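Local atomic coordinates of minor fimbrium subunit Mfa5 (PDB entry 6TO1), a protein that forms an accessory subunit of the minor fimbriae of Porphyromonas gingivalis, filaments that mediate biofilm formation and adhesion to host cells and other bacteria. Residues Val278-Asn281 / Thr287-Tyr290; Ile316-Val321 / Leu325-Arg330. All coordinates share one frame; numbering follows the deposited sequence.

Contact 1 of 2, residues Val278-Asn281 / Thr287-Tyr290; sequences VSNN and TPNY. With CA (calcium ion), chain F.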
loop_
_atom_site.group_PDB
_atom_site.type_symbol
_atom_site.label_atom_id
_atom_site.label_comp_id
_atom_site.label_asym_id
_atom_site.label_seq_id
_atom_site.Cartn_x
_atom_site.Cartn_y
_atom_site.Cartn_z
ATOM N N VAL A 278 48.180 -3.769 -27.294
ATOM C CA VAL A 278 47.871 -3.406 -28.670
ATOM C C VAL A 278 47.788 -4.661 -29.530
ATOM O O VAL A 278 48.755 -5.426 -29.622
ATOM C CB VAL A 278 48.905 -2.427 -29.238
ATOM C CG1 VAL A 278 48.533 -2.046 -30.635
ATOM C CG2 VAL A 278 49.011 -1.200 -28.362
ATOM N N SER A 279 46.641 -4.827 -30.193
ATOM C CA SER A 279 46.390 -5.868 -31.179
ATOM C C SER A 279 47.620 -6.198 -32.011
ATOM O O SER A 279 48.053 -5.385 -32.835
ATOM C CB SER A 279 45.270 -5.428 -32.119
ATOM O OG SER A 279 45.633 -4.235 -32.795
ATOM N N ASN A 280 48.144 -7.408 -31.827
ATOM C CA ASN A 280 49.200 -7.913 -32.696
ATOM C C ASN A 280 49.224 -9.435 -32.660
ATOM O O ASN A 280 49.159 -10.024 -31.579
ATOM C CB ASN A 280 50.553 -7.396 -32.270
ATOM C CG ASN A 280 51.680 -7.992 -33.118
ATOM O OD1 ASN A 280 51.602 -7.982 -34.353
ATOM N ND2 ASN A 280 52.693 -8.558 -32.460
ATOM N N ASN A 281 49.325 -10.066 -33.835
ATOM C CA ASN A 281 49.536 -11.508 -33.912
ATOM C C ASN A 281 51.038 -11.758 -33.908
ATOM O O ASN A 281 51.698 -11.454 -34.905
ATOM C CB ASN A 281 48.911 -12.091 -35.169
ATOM C CG ASN A 281 48.925 -13.616 -35.173
ATOM O OD1 ASN A 281 49.783 -14.249 -34.548
ATOM N ND2 ASN A 281 47.966 -14.210 -35.863
ATOM N N THR A 287 53.019 -5.861 -38.115
ATOM C CA THR A 287 52.958 -5.300 -36.778
ATOM C C THR A 287 52.244 -3.964 -36.819
ATOM O O THR A 287 52.312 -3.232 -37.813
ATOM C CB THR A 287 54.354 -5.120 -36.166
ATOM O OG1 THR A 287 55.125 -4.237 -36.988
ATOM C CG2 THR A 287 55.053 -6.469 -36.069
ATOM N N PRO A 288 51.516 -3.639 -35.761
ATOM C CA PRO A 288 50.870 -2.327 -35.692
ATOM C C PRO A 288 51.900 -1.245 -35.414
ATOM O O PRO A 288 53.003 -1.517 -34.952
ATOM C CB PRO A 288 49.897 -2.478 -34.516
ATOM C CG PRO A 288 50.584 -3.452 -33.614
ATOM C CD PRO A 288 51.329 -4.424 -34.524
ATOM N N ASN A 289 51.534 -0.006 -35.718
ATOM C CA ASN A 289 52.180 1.127 -35.075
ATOM C C ASN A 289 51.704 1.217 -33.628
ATOM O O ASN A 289 50.531 0.966 -33.337
ATOM C CB ASN A 289 51.853 2.411 -35.819
ATOM C CG ASN A 289 52.647 2.526 -37.103
ATOM O OD1 ASN A 289 53.838 2.780 -37.080
ATOM N ND2 ASN A 289 51.986 2.344 -38.222
ATOM N N TYR A 290 52.613 1.574 -32.722
ATOM C CA TYR A 290 52.270 1.588 -31.304
ATOM C C TYR A 290 52.021 3.002 -30.783
ATOM O O TYR A 290 52.515 3.988 -31.341
ATOM C CB TYR A 290 53.389 0.908 -30.507
ATOM C CG TYR A 290 53.392 -0.588 -30.690
ATOM C CD1 TYR A 290 52.629 -1.409 -29.874
ATOM C CD2 TYR A 290 54.131 -1.185 -31.706
ATOM C CE1 TYR A 290 52.598 -2.783 -30.060
ATOM C CE2 TYR A 290 54.119 -2.553 -31.881
ATOM C CZ TYR A 290 53.357 -3.342 -31.065
ATOM O OH TYR A 290 53.322 -4.699 -31.240
HETATM CA CA CA F . 52.099 -9.856 -36.352
HETATM O O HOH W 1 51.489 -5.838 -29.606
#
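Val278 and Pro288 form the close-packed end of this contact, their side chains running past each other in opposite directions with Val278 CG1 3.9 Å from Pro288 CG. Tyr290 closes in beside them: Val278 CB approaches the Tyr290 ring obliquely, 3.8 Å from Tyr290 CE1. The backbone is drawn in as well, since Ser279 O sits 3.3 Å from Pro288 CG and, although buried, has no hydrogen-bond partner. No direct hydrogen bond joins the two segments. One water spans them instead, donating to Val278 O at 2.8 Å and meeting Tyr290 OH in the plane of the ring.

Toward Thr287, which is exposed, the packing thins and calcium takes over. Asn280 has CG anti to its own N (chi1 176°), which carries OD1 past Pro288 CD at 3.6 Å to a long calcium bond of 2.8 Å; Asn281 O binds the same ion at 2.2 Å. Thr284, Leu286 and Asp319 complete the protein ligands of this loop-built site.

Both segments belong to the loop between helix 274-277 and strand 296-298, and Ser279 and Pro288 rest on the residues of strand 326-327.

Contact 2 of 2, residues Ile316-Val321 / Leu325-Arg330; sequences ITFDGV and LVYEPR. With CA (calcium ion), chain F.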
loop_
_atom_site.group_PDB
_atom_site.type_symbol
_atom_site.label_atom_id
_atom_site.label_comp_id
_atom_site.label_asym_id
_atom_site.label_seq_id
_atom_site.Cartn_x
_atom_site.Cartn_y
_atom_site.Cartn_z
ATOM N N ILE A 316 36.014 -6.073 -34.347
ATOM C CA ILE A 316 37.043 -5.270 -35.002
ATOM C C ILE A 316 38.385 -5.921 -34.728
ATOM O O ILE A 316 38.727 -6.158 -33.565
ATOM C CB ILE A 316 37.086 -3.824 -34.479
ATOM C CG1 ILE A 316 35.749 -3.146 -34.671
ATOM C CG2 ILE A 316 38.220 -3.054 -35.170
ATOM C CD1 ILE A 316 35.786 -1.656 -34.274
ATOM N N THR A 317 39.158 -6.186 -35.787
ATOM C CA THR A 317 40.451 -6.819 -35.626
ATOM C C THR A 317 41.490 -6.027 -36.409
ATOM O O THR A 317 41.173 -5.189 -37.261
ATOM C CB THR A 317 40.458 -8.292 -36.074
ATOM O OG1 THR A 317 39.997 -8.380 -37.422
ATOM C CG2 THR A 317 39.554 -9.092 -35.168
ATOM N N PHE A 318 42.731 -6.256 -36.024
ATOM C CA PHE A 318 43.899 -5.886 -36.804
ATOM C C PHE A 318 44.788 -7.116 -36.804
ATOM O O PHE A 318 45.006 -7.699 -35.739
ATOM C CB PHE A 318 44.664 -4.715 -36.193
ATOM C CG PHE A 318 45.981 -4.449 -36.908
ATOM C CD1 PHE A 318 45.984 -3.791 -38.113
ATOM C CD2 PHE A 318 47.174 -4.908 -36.376
ATOM C CE1 PHE A 318 47.166 -3.553 -38.781
ATOM C CE2 PHE A 318 48.376 -4.675 -37.040
ATOM C CZ PHE A 318 48.356 -3.994 -38.228
ATOM N N ASP A 319 45.301 -7.527 -37.970
ATOM C CA ASP A 319 46.236 -8.674 -38.015
ATOM C C ASP A 319 45.557 -9.944 -37.500
ATOM O O ASP A 319 46.191 -10.814 -36.891
ATOM C CB ASP A 319 47.494 -8.351 -37.198
ATOM C CG ASP A 319 48.692 -9.297 -37.482
ATOM O OD1 ASP A 319 48.768 -9.905 -38.558
ATOM O OD2 ASP A 319 49.585 -9.410 -36.603
ATOM N N GLY A 320 44.239 -9.998 -37.674
ATOM C CA GLY A 320 43.411 -11.103 -37.249
ATOM C C GLY A 320 43.107 -11.189 -35.768
ATOM O O GLY A 320 42.519 -12.186 -35.340
ATOM N N VAL A 321 43.496 -10.198 -34.961
ATOM C CA VAL A 321 43.295 -10.265 -33.516
ATOM C C VAL A 321 42.756 -8.920 -33.027
ATOM O O VAL A 321 42.741 -7.930 -33.755
ATOM C CB VAL A 321 44.587 -10.631 -32.742
ATOM C CG1 VAL A 321 45.134 -11.997 -33.191
ATOM C CG2 VAL A 321 45.648 -9.549 -32.895
ATOM N N LEU A 325 43.480 -2.383 -26.989
ATOM C CA LEU A 325 43.479 -1.386 -28.053
ATOM C C LEU A 325 43.593 -2.127 -29.376
ATOM O O LEU A 325 44.400 -3.062 -29.499
ATOM C CB LEU A 325 44.621 -0.396 -27.915
ATOM C CG LEU A 325 44.533 0.592 -26.749
ATOM C CD1 LEU A 325 45.822 1.412 -26.752
ATOM C CD2 LEU A 325 43.296 1.447 -26.819
ATOM N N VAL A 326 42.786 -1.731 -30.360
ATOM C CA VAL A 326 42.833 -2.334 -31.689
ATOM C C VAL A 326 43.245 -1.263 -32.692
ATOM O O VAL A 326 42.502 -0.311 -32.973
ATOM C CB VAL A 326 41.506 -2.979 -32.082
ATOM C CG1 VAL A 326 41.675 -3.759 -33.431
ATOM C CG2 VAL A 326 41.029 -3.935 -31.024
ATOM N N TYR A 327 44.431 -1.430 -33.249
ATOM C CA TYR A 327 44.975 -0.490 -34.214
ATOM C C TYR A 327 44.083 -0.371 -35.440
ATOM O O TYR A 327 43.581 -1.372 -35.952
ATOM C CB TYR A 327 46.379 -0.983 -34.597
ATOM C CG TYR A 327 47.120 -0.156 -35.594
ATOM C CD1 TYR A 327 47.236 1.211 -35.447
ATOM C CD2 TYR A 327 47.741 -0.768 -36.692
ATOM C CE1 TYR A 327 47.934 1.969 -36.391
ATOM C CE2 TYR A 327 48.434 -0.031 -37.619
ATOM C CZ TYR A 327 48.530 1.334 -37.460
ATOM O OH TYR A 327 49.232 2.049 -38.396
ATOM N N GLU A 328 43.867 0.871 -35.887
ATOM C CA GLU A 328 43.098 1.205 -37.087
ATOM C C GLU A 328 44.100 1.706 -38.133
ATOM O O GLU A 328 44.490 2.885 -38.120
ATOM C CB GLU A 328 42.039 2.269 -36.779
ATOM C CG GLU A 328 41.267 2.785 -37.988
ATOM C CD GLU A 328 40.785 1.682 -38.914
ATOM O OE1 GLU A 328 39.651 1.172 -38.729
ATOM O OE2 GLU A 328 41.552 1.312 -39.830
ATOM N N PRO A 329 44.588 0.838 -39.019
ATOM C CA PRO A 329 45.673 1.248 -39.935
ATOM C C PRO A 329 45.238 2.211 -41.024
ATOM O O PRO A 329 46.100 2.766 -41.729
ATOM C CB PRO A 329 46.146 -0.086 -40.529
ATOM C CG PRO A 329 44.915 -0.961 -40.502
ATOM C CD PRO A 329 44.242 -0.593 -39.173
ATOM N N ARG A 330 43.946 2.459 -41.186
ATOM C CA ARG A 330 43.518 3.387 -42.219
ATOM C C ARG A 330 43.725 4.839 -41.831
ATOM O O ARG A 330 43.532 5.716 -42.676
ATOM C CB ARG A 330 42.044 3.167 -42.567
ATOM C CG ARG A 330 41.822 1.833 -43.231
ATOM C CD ARG A 330 40.377 1.573 -43.454
ATOM N NE ARG A 330 39.741 1.163 -42.204
ATOM C CZ ARG A 330 38.472 0.803 -42.111
ATOM N NH1 ARG A 330 37.698 0.811 -43.184
ATOM N NH2 ARG A 330 37.990 0.429 -40.945
HETATM CA CA CA F . 52.099 -9.856 -36.352
HETATM O O HOH W 2 41.371 -2.406 -37.158
#
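Glu328 OE2 accepts two hydrogen bonds from Arg330, from the backbone N through its anti lone pair and from NE, which lies 3.0 Å from OE2 and comes from above the carboxylate plane. Arg330 NH2 reaches Glu328 OE1 at 2.9 Å, giving a side-on salt bridge within the segment; Tyr338 OH also bonds OE1. Residues 318-321 form a type I' beta turn, closed by reciprocal backbone bonds between Phe318 and Val321, and Phe318, the first residue of the turn, packs on short strand 326-327.

The main contact is a T-shaped stack. Tyr327 turns its edge to one face of Phe318, with ring centroids 5.0 Å apart and planes at 76°. With CG anti to the backbone N in both (chi1 172° in Phe318, 180° in Tyr327), the two side chains run side by side in the same direction, which brings Tyr327 CD2 over the Phe318 face. Pro329 CD approaches the Phe318 ring obliquely, 3.8 Å from CD1. Val326 CG1 packs against Ile316 CG2 and over the peptide joining Thr317 to Phe318.

No direct hydrogen bond crosses between the segments, but one water donates to both Thr317 O and Tyr327 O, at 2.8 Å and 2.7 Å. Positive phi at Asp319 and Gly320 fits the turn type. Asp319, which follows Phe318 in the turn, makes no contact with 325-330; its OD2 binds calcium at 2.6 Å.

Overall arrangement
Contact 1 closes before contact 2 opens along the chain, yet their centres are about 7 Å apart, and both lie far from the centre of the elongated molecule. Three direct polar links join them: Ser279 OG hydrogen-bonds Tyr327 N, while Asn289 ND2 lies 2.8 Å from Tyr327 OH and Asn281 N 2.9 Å from Asp319 OD2, both probable hydrogen bonds. Strand 326-327, an outermost strand of the four-stranded mixed sheet, carries contact 2 and receives side chains from contact 1. In sequence both fall between strands 227-234 and 357-362 of the six-stranded mixed sheet, consistent with an elaboration of the von Willebrand factor A-type fold. Calcium draws ligands from both, tying successive loops into one unit.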